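Putative nucleotide-diphospho-sugar transferase (Desulfovibrio desulfuricans subsp. desulfuricans, PDB 3CGX) is of unproven function but, with a GT-A-type fold, probably transfers a sugar from a nucleotide-diphospho-sugar donor to an acceptor. Local coordinates at residues M34-R37 and H38-Q41; A63-P66 and E67-A71; S214-A217 and L218-N222. All blocks are in the same frame, centred on the assembly; numbering follows the deposited sequence.

Overall arrangement
Each contact is local and lies on or at the end of one helix, and they follow one another along the chain: contact 1 in helix 29-47, contact 2 in helix 65-73, contact 3 in helix 214-221. Contact 1 is the middle piece. Its centre is about 11 Å from that of contact 3, which it touches through H38 and S214 and through L35 and L219, so helix 214-221, near the C-terminus, packs directly on helix 29-47. Contact 2 lies about 16 Å from contact 1 between centres, with nearest atoms about 6 Å apart; the centres of contacts 2 and 3 are about 26 Å apart. Helix 29-47 thus links the mixed sheet of the GT-A-type core, near strand 5-11, to the C-terminal helices.

Contact 1. Residues M34-R37 and H38-Q41; sequences MLYR and HFVQ
With CG of Y36 anti to the backbone N (chi1 174°) and CG2 of V40 anti to its own carbonyl carbon, the phenol ring and the valine methyl meet one helical turn apart. CG2 of V40 sits over one face of the Y36 ring, 3.5 Å from CZ, in a CH-pi contact. F39 reaches the same tyrosine at its edge, CD2 of F39 lying 4.1 Å from CD1 of Y36, and the two side chains cross at about a right angle. One face of the F39 ring in turn receives CA of Y36, displaced toward the rim, in a second CH-pi contact. On another side of the helix, M34 and H38 run side by side: selenium of the selenomethionine meets the imidazole at its edge, 3.7 Å from NE2 of H38. ND1 of that ring is taken by S214. R37 and Q41 are joined through water 1, which accepts from NH1 of R37 (3.1 Å) and donates to OE1 of Q41 (2.6 Å). Their flat groups stand 78° apart, and OE1 also lies 3.4 Å from CG of R37; W72 NE1 is a further donor to this oxygen. Underneath run the i to i+4 bonds of an alpha-helix, among them Q41 N to R37 O, nearly straight at 175°. The phenol oxygen of Y36 is gripped by S111 OG and K12 N, and a bound imidazole, probably from the crystallisation liquor, lies beside its side chain. Helix 29-47 is hence packed on several sides: V40 rests on F9 and V11 of strand 5-11 and on W72 and L73 of helix 65-73, while L35, H38 and F39 face helix 214-221.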
HETATM    1  N   MSE A  34      -9.970  11.291   7.477  1.00 22.65           N
HETATM    2  CA  MSE A  34     -11.072  10.354   7.660  1.00 22.16           C
HETATM    3  C   MSE A  34     -11.149   9.438   6.441  1.00 22.35           C
HETATM    4  O   MSE A  34     -11.338   8.210   6.565  1.00 20.31           O
HETATM    5  CB  MSE A  34     -12.421  11.086   7.862  1.00 22.97           C
HETATM    6  CG  MSE A  34     -13.575  10.191   7.997  1.00 27.65           C
HETATM    7 SE   MSE A  34     -13.490   9.139   9.679  0.75 40.03          SE
HETATM    8  CE  MSE A  34     -12.737  10.519  10.884  1.00 49.98           C
ATOM      9  N   LEU A  35     -10.975  10.027   5.265  1.00 22.47           N
ATOM     10  CA  LEU A  35     -10.958   9.238   4.017  1.00 20.30           C
ATOM     11  C   LEU A  35      -9.846   8.196   4.051  1.00 20.80           C
ATOM     12  O   LEU A  35     -10.074   7.010   3.752  1.00 21.79           O
ATOM     13  CB  LEU A  35     -10.853  10.115   2.777  1.00 19.37           C
ATOM     14  CG  LEU A  35     -12.107  10.859   2.384  1.00 25.10           C
ATOM     15  CD1 LEU A  35     -11.760  12.086   1.519  1.00 23.25           C
ATOM     16  CD2 LEU A  35     -13.124   9.851   1.655  1.00 21.07           C
ATOM     17  N   TYR A  36      -8.652   8.636   4.433  1.00 21.19           N
ATOM     18  CA  TYR A  36      -7.489   7.737   4.481  1.00 21.70           C
ATOM     19  C   TYR A  36      -7.721   6.643   5.538  1.00 23.28           C
ATOM     20  O   TYR A  36      -7.431   5.463   5.317  1.00 23.77           O
ATOM     21  CB  TYR A  36      -6.161   8.525   4.683  1.00 20.55           C
ATOM     22  CG  TYR A  36      -4.995   7.567   4.884  1.00 19.98           C
ATOM     23  CD1 TYR A  36      -4.540   6.763   3.845  1.00 21.40           C
ATOM     24  CD2 TYR A  36      -4.372   7.445   6.136  1.00 25.26           C
ATOM     25  CE1 TYR A  36      -3.502   5.826   4.049  1.00 26.41           C
ATOM     26  CE2 TYR A  36      -3.330   6.542   6.336  1.00 22.48           C
ATOM     27  CZ  TYR A  36      -2.910   5.721   5.305  1.00 26.49           C
ATOM     28  OH  TYR A  36      -1.904   4.801   5.460  1.00 23.59           O
ATOM     29  N   ARG A  37      -8.317   7.028   6.662  1.00 23.36           N
ATOM     30  CA  ARG A  37      -8.660   6.058   7.721  1.00 23.78           C
ATOM     31  C   ARG A  37      -9.487   4.936   7.129  1.00 24.44           C
ATOM     32  O   ARG A  37      -9.213   3.732   7.344  1.00 21.49           O
ATOM     33  CB  ARG A  37      -9.367   6.768   8.858  1.00 23.71           C
ATOM     34  CG  ARG A  37      -9.901   5.869   9.943  1.00 26.07           C
ATOM     35  CD  ARG A  37     -10.719   6.673  10.965  1.00 27.01           C
ATOM     36  NE  ARG A  37      -9.821   7.406  11.822  1.00 34.24           N
ATOM     37  CZ  ARG A  37      -9.327   6.917  12.964  1.00 37.47           C
ATOM     38  NH1 ARG A  37      -9.702   5.721  13.380  1.00 32.44           N
ATOM     39  NH2 ARG A  37      -8.494   7.643  13.705  1.00 31.59           N
ATOM     40  N   HIS A  38     -10.476   5.327   6.329  1.00 22.81           N
ATOM     41  CA  HIS A  38     -11.341   4.346   5.670  1.00 22.87           C
ATOM     42  C   HIS A  38     -10.658   3.555   4.549  1.00 21.10           C
ATOM     43  O   HIS A  38     -11.039   2.376   4.325  1.00 23.60           O
ATOM     44  CB  HIS A  38     -12.638   5.011   5.205  1.00 24.92           C
ATOM     45  CG  HIS A  38     -13.567   5.250   6.350  1.00 29.20           C
ATOM     46  ND1 HIS A  38     -14.428   4.273   6.806  1.00 32.39           N
ATOM     47  CD2 HIS A  38     -13.652   6.275   7.231  1.00 37.52           C
ATOM     48  CE1 HIS A  38     -15.070   4.726   7.870  1.00 35.96           C
ATOM     49  NE2 HIS A  38     -14.614   5.935   8.153  1.00 32.54           N
ATOM     50  N   PHE A  39      -9.687   4.160   3.873  1.00 22.70           N
ATOM     51  CA  PHE A  39      -8.922   3.437   2.840  1.00 23.04           C
ATOM     52  C   PHE A  39      -8.310   2.230   3.541  1.00 22.85           C
ATOM     53  O   PHE A  39      -8.377   1.087   3.059  1.00 24.27           O
ATOM     54  CB  PHE A  39      -7.755   4.229   2.280  1.00 21.59           C
ATOM     55  CG  PHE A  39      -8.121   5.376   1.345  1.00 22.46           C
ATOM     56  CD1 PHE A  39      -9.423   5.823   1.189  1.00 20.79           C
ATOM     57  CD2 PHE A  39      -7.111   6.089   0.722  1.00 24.82           C
ATOM     58  CE1 PHE A  39      -9.699   6.909   0.376  1.00 23.48           C
ATOM     59  CE2 PHE A  39      -7.396   7.197  -0.102  1.00 25.98           C
ATOM     60  CZ  PHE A  39      -8.707   7.601  -0.234  1.00 20.78           C
ATOM     61  N   VAL A  40      -7.704   2.505   4.698  1.00 20.98           N
ATOM     62  CA  VAL A  40      -6.953   1.481   5.425  1.00 21.86           C
ATOM     63  C   VAL A  40      -7.869   0.368   5.950  1.00 24.28           C
ATOM     64  O   VAL A  40      -7.629  -0.845   5.770  1.00 23.28           O
ATOM     65  CB  VAL A  40      -6.041   2.091   6.556  1.00 22.58           C
ATOM     66  CG1 VAL A  40      -5.471   0.989   7.430  1.00 23.07           C
ATOM     67  CG2 VAL A  40      -4.884   2.962   5.954  1.00 19.48           C
ATOM     68  N   GLN A  41      -8.932   0.784   6.616  1.00 26.28           N
ATOM     69  CA  GLN A  41      -9.945  -0.169   7.089  1.00 25.81           C
ATOM     70  C   GLN A  41     -10.483  -1.064   6.012  1.00 29.26           C
ATOM     71  O   GLN A  41     -10.607  -2.267   6.195  1.00 27.46           O
ATOM     72  CB  GLN A  41     -11.127   0.553   7.739  1.00 27.11           C
ATOM     73  CG  GLN A  41     -10.747   1.155   9.041  1.00 27.17           C
ATOM     74  CD  GLN A  41     -11.825   2.032   9.632  1.00 36.31           C
ATOM     75  OE1 GLN A  41     -11.512   2.863  10.457  1.00 24.43           O
ATOM     76  NE2 GLN A  41     -13.109   1.862   9.203  1.00 29.02           N
TER
HETATM   77  O   HOH W   1     -12.185   3.955  12.669  1.00 37.97           O

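Contact 2. Residues A63-P66 and E67-A71; sequences ADLP and EKFKA
L65 and F69 lie side by side and point the same way, CD2 of the leucine coming within 4.1 Å of CE2 of the ring. L65 O approaches the same ring at its edge, 3.3 Å from F69 CD2, while it also accepts the backbone bond from F69 N (2.8 Å). The pair forms the buried side of the first turn of helix 65-73. D64 and K68, by contrast, cross at a slant just where the helix begins. The aspartate has CG between its backbone N and carbonyl carbon (chi1 65°), which sets the carboxylate beside the lysine chain, and OD1 of D64 meets CD of K68 at 3.5 Å. The charged ends do not touch, NZ of K68 being 4.6 Å from D64 OD1; water 2 spans them instead, donating to OD1 and accepting from NZ. A direct salt bridge forms further along the helix, between E67 and K70, where NZ of K70 reaches OE2 of E67 at 2.8 Å, on the syn side and 21° out of the carboxylate plane. E67 is bent at chi2 and K70 at chi3, which lets their charged ends meet along the exposed side. P66, whose ring nitrogen has no hydrogen to give, sits in the first turn and offers its O to K70 N. Helix 65-73 is the connection of the beta-alpha-beta unit between strands 53-58 and 78-81: F69 stacks on Y58 of the first strand, L65 and P66 touch the same tyrosine, and Y13 meets F69 edge-to-face and K68 by cation-pi.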
ATOM      1  N   ALA A  63       5.371   7.552  21.060  1.00 19.79           N
ATOM      2  CA  ALA A  63       5.404   6.294  21.833  1.00 19.42           C
ATOM      3  C   ALA A  63       4.000   5.690  22.082  1.00 18.01           C
ATOM      4  O   ALA A  63       3.888   4.540  22.510  1.00 22.20           O
ATOM      5  CB  ALA A  63       6.164   6.458  23.150  1.00 23.06           C
ATOM      6  N   ASP A  64       2.968   6.465  21.806  1.00 14.23           N
ATOM      7  CA  ASP A  64       1.586   6.009  21.999  1.00 17.29           C
ATOM      8  C   ASP A  64       0.981   5.268  20.822  1.00 17.22           C
ATOM      9  O   ASP A  64      -0.148   4.817  20.893  1.00 16.55           O
ATOM     10  CB  ASP A  64       0.679   7.144  22.454  1.00 17.00           C
ATOM     11  CG  ASP A  64       0.505   8.259  21.424  1.00 21.02           C
ATOM     12  OD1 ASP A  64       0.971   8.182  20.280  1.00 22.01           O
ATOM     13  OD2 ASP A  64      -0.142   9.235  21.828  1.00 29.54           O
ATOM     14  N   LEU A  65       1.756   5.077  19.755  1.00 16.16           N
ATOM     15  CA  LEU A  65       1.209   4.459  18.567  1.00 16.78           C
ATOM     16  C   LEU A  65       0.754   3.000  18.708  1.00 17.25           C
ATOM     17  O   LEU A  65      -0.274   2.654  18.132  1.00 20.32           O
ATOM     18  CB  LEU A  65       2.150   4.600  17.362  1.00 16.35           C
ATOM     19  CG  LEU A  65       2.116   5.987  16.704  1.00 17.94           C
ATOM     20  CD1 LEU A  65       3.181   5.969  15.603  1.00 18.93           C
ATOM     21  CD2 LEU A  65       0.711   6.459  16.131  1.00 18.96           C
ATOM     22  N   PRO A  66       1.520   2.152  19.406  1.00 17.35           N
ATOM     23  CA  PRO A  66       1.093   0.740  19.470  1.00 17.05           C
ATOM     24  C   PRO A  66      -0.357   0.535  19.964  1.00 17.65           C
ATOM     25  O   PRO A  66      -1.166  -0.161  19.327  1.00 19.20           O
ATOM     26  CB  PRO A  66       2.147   0.087  20.359  1.00 16.66           C
ATOM     27  CG  PRO A  66       3.344   0.921  20.176  1.00 19.83           C
ATOM     28  CD  PRO A  66       2.851   2.342  19.988  1.00 20.23           C
ATOM     29  N   GLU A  67      -0.720   1.172  21.048  1.00 14.80           N
ATOM     30  CA  GLU A  67      -2.073   1.011  21.568  1.00 16.97           C
ATOM     31  C   GLU A  67      -3.075   1.809  20.717  1.00 18.06           C
ATOM     32  O   GLU A  67      -4.270   1.463  20.632  1.00 16.42           O
ATOM     33  CB  GLU A  67      -2.133   1.394  23.054  1.00 17.35           C
ATOM     34  CG  GLU A  67      -1.418   0.433  23.959  1.00 19.94           C
ATOM     35  CD  GLU A  67      -2.003  -0.975  23.933  1.00 21.45           C
ATOM     36  OE1 GLU A  67      -3.233  -1.112  23.767  1.00 22.69           O
ATOM     37  OE2 GLU A  67      -1.215  -1.946  24.068  1.00 21.29           O
ATOM     38  N   LYS A  68      -2.602   2.850  20.055  1.00 14.46           N
ATOM     39  CA  LYS A  68      -3.491   3.646  19.163  1.00 15.89           C
ATOM     40  C   LYS A  68      -3.919   2.767  17.978  1.00 16.77           C
ATOM     41  O   LYS A  68      -5.089   2.686  17.590  1.00 16.08           O
ATOM     42  CB  LYS A  68      -2.821   4.929  18.669  1.00 18.40           C
ATOM     43  CG  LYS A  68      -2.950   6.069  19.588  1.00 22.23           C
ATOM     44  CD  LYS A  68      -2.228   7.305  19.047  1.00 27.28           C
ATOM     45  CE  LYS A  68      -3.045   7.917  17.939  1.00 34.66           C
ATOM     46  NZ  LYS A  68      -2.662   9.326  17.663  1.00 51.56           N
ATOM     47  N   PHE A  69      -2.953   2.012  17.474  1.00 17.26           N
ATOM     48  CA  PHE A  69      -3.201   1.064  16.390  1.00 17.68           C
ATOM     49  C   PHE A  69      -4.123  -0.077  16.803  1.00 19.40           C
ATOM     50  O   PHE A  69      -5.016  -0.454  16.047  1.00 20.17           O
ATOM     51  CB  PHE A  69      -1.896   0.529  15.772  1.00 17.59           C
ATOM     52  CG  PHE A  69      -1.402   1.390  14.629  1.00 21.44           C
ATOM     53  CD1 PHE A  69      -2.016   1.297  13.370  1.00 23.04           C
ATOM     54  CD2 PHE A  69      -0.423   2.339  14.831  1.00 18.07           C
ATOM     55  CE1 PHE A  69      -1.616   2.128  12.315  1.00 23.49           C
ATOM     56  CE2 PHE A  69      -0.020   3.189  13.780  1.00 20.50           C
ATOM     57  CZ  PHE A  69      -0.620   3.073  12.519  1.00 22.93           C
ATOM     58  N   LYS A  70      -3.899  -0.616  17.995  1.00 20.30           N
ATOM     59  CA  LYS A  70      -4.755  -1.706  18.507  1.00 19.79           C
ATOM     60  C   LYS A  70      -6.191  -1.198  18.687  1.00 20.92           C
ATOM     61  O   LYS A  70      -7.169  -1.880  18.332  1.00 20.13           O
ATOM     62  CB  LYS A  70      -4.197  -2.332  19.815  1.00 18.70           C
ATOM     63  CG  LYS A  70      -2.794  -2.862  19.634  1.00 22.33           C
ATOM     64  CD  LYS A  70      -2.256  -3.844  20.669  1.00 30.27           C
ATOM     65  CE  LYS A  70      -2.889  -3.831  22.022  1.00 39.62           C
ATOM     66  NZ  LYS A  70      -1.915  -4.457  23.030  1.00 30.59           N
ATOM     67  N   ALA A  71      -6.331   0.001  19.239  1.00 19.36           N
ATOM     68  CA  ALA A  71      -7.656   0.569  19.487  1.00 20.27           C
ATOM     69  C   ALA A  71      -8.396   0.869  18.190  1.00 21.46           C
ATOM     70  O   ALA A  71      -9.618   0.859  18.142  1.00 22.47           O
ATOM     71  CB  ALA A  71      -7.569   1.827  20.391  1.00 17.08           C
TER
HETATM   72  O   HOH W   2       0.564   9.451  17.966  1.00 26.53           O

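Contact 3. Residues S214-A217 and L218-N222; sequences STYA and LLREN
Helix 214-221, a short element near the C-terminus, carries this contact, in which R220 folds back along the helix to the edge of the Y216 ring and across A217. NH1 of R220 comes to that edge in the plane of the ring, 3.8 Å from CD1 of Y216, so the cation is not stacked over the aromatic face; ring and guanidinium planes stand 61° apart. The chain of R220 leaves with CG anti to the backbone N (chi1 -164°) and bends at chi3, bringing one face of the guanidinium over CA of A217. NH2 of R220 also lies 3.8 Å from CB of A217. Water 3 donates to A217 O at 2.9 Å and accepts a weak bond from R220 NH2, a loose water link between the arginine end and the backbone. A217 O is shared further, since E221 N donates to it within the regular i to i+4 ladder of the alpha-helix. That ladder starts with L218 N to S214 O and runs through L219 and R220. At the far end N222 is the first residue to leave helical geometry, and its ND2 bonds to L218 O (2.9 Å, 163°), L218 O lying close to the plane of the N222 amide; OD1 of N222 is held by K31 NZ of helix 29-47. L219 makes an apolar contact: its CD1 lies 4.3 Å from CD2 of Y216, and it packs on L198, L201 and Y202 of helix 195-204. S214 OG and T215 OG1 are both bound by the carboxylate of D42, one oxygen to each hydroxyl.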
ATOM      1  N   SER A 214     -16.886   1.201   2.902  1.00 26.69           N
ATOM      2  CA  SER A 214     -17.090   2.324   3.819  1.00 25.31           C
ATOM      3  C   SER A 214     -16.479   3.566   3.205  1.00 21.45           C
ATOM      4  O   SER A 214     -17.045   4.646   3.325  1.00 24.26           O
ATOM      5  CB  SER A 214     -16.542   2.069   5.210  1.00 30.01           C
ATOM      6  OG  SER A 214     -15.152   2.033   5.215  1.00 27.76           O
ATOM      7  N   THR A 215     -15.366   3.423   2.502  1.00 23.07           N
ATOM      8  CA  THR A 215     -14.787   4.540   1.767  1.00 21.89           C
ATOM      9  C   THR A 215     -15.796   5.103   0.765  1.00 22.97           C
ATOM     10  O   THR A 215     -16.070   6.324   0.760  1.00 24.15           O
ATOM     11  CB  THR A 215     -13.499   4.175   1.024  1.00 23.44           C
ATOM     12  OG1 THR A 215     -12.518   3.878   1.989  1.00 24.66           O
ATOM     13  CG2 THR A 215     -12.950   5.391   0.124  1.00 21.53           C
ATOM     14  N   TYR A 216     -16.376   4.229  -0.065  1.00 21.86           N
ATOM     15  CA  TYR A 216     -17.307   4.718  -1.086  1.00 21.51           C
ATOM     16  C   TYR A 216     -18.528   5.379  -0.438  1.00 21.86           C
ATOM     17  O   TYR A 216     -19.066   6.407  -0.969  1.00 22.28           O
ATOM     18  CB  TYR A 216     -17.709   3.616  -2.083  1.00 21.36           C
ATOM     19  CG  TYR A 216     -18.500   4.166  -3.259  1.00 27.94           C
ATOM     20  CD1 TYR A 216     -19.860   4.303  -3.169  1.00 26.41           C
ATOM     21  CD2 TYR A 216     -17.876   4.558  -4.458  1.00 23.85           C
ATOM     22  CE1 TYR A 216     -20.591   4.799  -4.197  1.00 31.14           C
ATOM     23  CE2 TYR A 216     -18.627   5.057  -5.501  1.00 30.91           C
ATOM     24  CZ  TYR A 216     -19.970   5.175  -5.355  1.00 35.72           C
ATOM     25  OH  TYR A 216     -20.747   5.666  -6.380  1.00 43.15           O
ATOM     26  N   ALA A 217     -18.997   4.831   0.684  1.00 23.02           N
ATOM     27  CA  ALA A 217     -20.106   5.489   1.413  1.00 23.51           C
ATOM     28  C   ALA A 217     -19.749   6.946   1.772  1.00 21.55           C
ATOM     29  O   ALA A 217     -20.597   7.863   1.685  1.00 19.59           O
ATOM     30  CB  ALA A 217     -20.517   4.698   2.706  1.00 21.15           C
ATOM     31  N   LEU A 218     -18.540   7.172   2.257  0.70 20.20           N
ATOM     32  CA  LEU A 218     -18.031   8.502   2.510  0.70 21.19           C
ATOM     33  C   LEU A 218     -17.991   9.405   1.294  0.70 20.84           C
ATOM     34  O   LEU A 218     -18.262  10.558   1.364  0.70 20.92           O
ATOM     35  CB  LEU A 218     -16.623   8.425   3.019  0.70 25.10           C
ATOM     36  CG  LEU A 218     -16.359   8.799   4.423  0.70 28.43           C
ATOM     37  CD1 LEU A 218     -16.877  10.187   4.731  0.70 27.98           C
ATOM     38  CD2 LEU A 218     -17.092   7.767   5.138  0.70 28.43           C
ATOM     39  N   LEU A 219     -17.577   8.854   0.190  1.00 19.39           N
ATOM     40  CA  LEU A 219     -17.507   9.601  -1.078  1.00 20.31           C
ATOM     41  C   LEU A 219     -18.890  10.049  -1.521  1.00 20.05           C
ATOM     42  O   LEU A 219     -19.073  11.177  -1.943  1.00 20.39           O
ATOM     43  CB  LEU A 219     -16.835   8.795  -2.198  1.00 20.15           C
ATOM     44  CG  LEU A 219     -15.402   8.267  -1.972  1.00 24.80           C
ATOM     45  CD1 LEU A 219     -14.919   7.375  -3.133  1.00 22.97           C
ATOM     46  CD2 LEU A 219     -14.439   9.390  -1.753  1.00 19.87           C
ATOM     47  N   ARG A 220     -19.864   9.145  -1.400  1.00 19.35           N
ATOM     48  CA  ARG A 220     -21.257   9.409  -1.776  1.00 20.62           C
ATOM     49  C   ARG A 220     -21.822  10.557  -0.918  1.00 19.32           C
ATOM     50  O   ARG A 220     -22.522  11.468  -1.415  1.00 17.71           O
ATOM     51  CB  ARG A 220     -22.045   8.078  -1.649  1.00 20.35           C
ATOM     52  CG  ARG A 220     -23.337   8.031  -2.314  1.00 35.95           C
ATOM     53  CD  ARG A 220     -23.769   6.588  -2.266  1.00 40.43           C
ATOM     54  NE  ARG A 220     -23.936   6.160  -0.878  1.00 48.98           N
ATOM     55  CZ  ARG A 220     -23.638   4.949  -0.406  1.00 51.40           C
ATOM     56  NH1 ARG A 220     -23.112   4.020  -1.202  1.00 49.46           N
ATOM     57  NH2 ARG A 220     -23.845   4.680   0.882  1.00 39.85           N
ATOM     58  N   GLU A 221     -21.495  10.534   0.371  0.70 18.78           N
ATOM     59  CA  GLU A 221     -21.886  11.620   1.286  0.70 19.00           C
ATOM     60  C   GLU A 221     -21.300  12.936   0.836  0.70 19.81           C
ATOM     61  O   GLU A 221     -21.900  13.990   1.044  0.70 20.52           O
ATOM     62  CB  GLU A 221     -21.394  11.412   2.726  0.70 19.55           C
ATOM     63  CG  GLU A 221     -22.075  10.373   3.505  0.70 35.10           C
ATOM     64  CD  GLU A 221     -21.473  10.223   4.908  0.70 44.35           C
ATOM     65  OE1 GLU A 221     -20.780  11.162   5.409  0.70 43.80           O
ATOM     66  OE2 GLU A 221     -21.712   9.146   5.496  0.70 53.20           O
ATOM     67  N   ASN A 222     -20.115  12.848   0.235  1.00 19.90           N
ATOM     68  CA  ASN A 222     -19.376  14.032  -0.220  1.00 19.77           C
ATOM     69  C   ASN A 222     -19.562  14.300  -1.710  1.00 20.05           C
ATOM     70  O   ASN A 222     -18.790  15.045  -2.337  1.00 19.45           O
ATOM     71  CB  ASN A 222     -17.895  13.912   0.208  1.00 20.43           C
ATOM     72  CG  ASN A 222     -17.711  14.215   1.683  1.00 21.56           C
ATOM     73  OD1 ASN A 222     -17.688  15.370   2.067  1.00 21.27           O
ATOM     74  ND2 ASN A 222     -17.651  13.160   2.527  1.00 19.17           N
TER
HETATM   75  O   HOH W   3     -23.434   7.456   2.023  1.00 40.01           O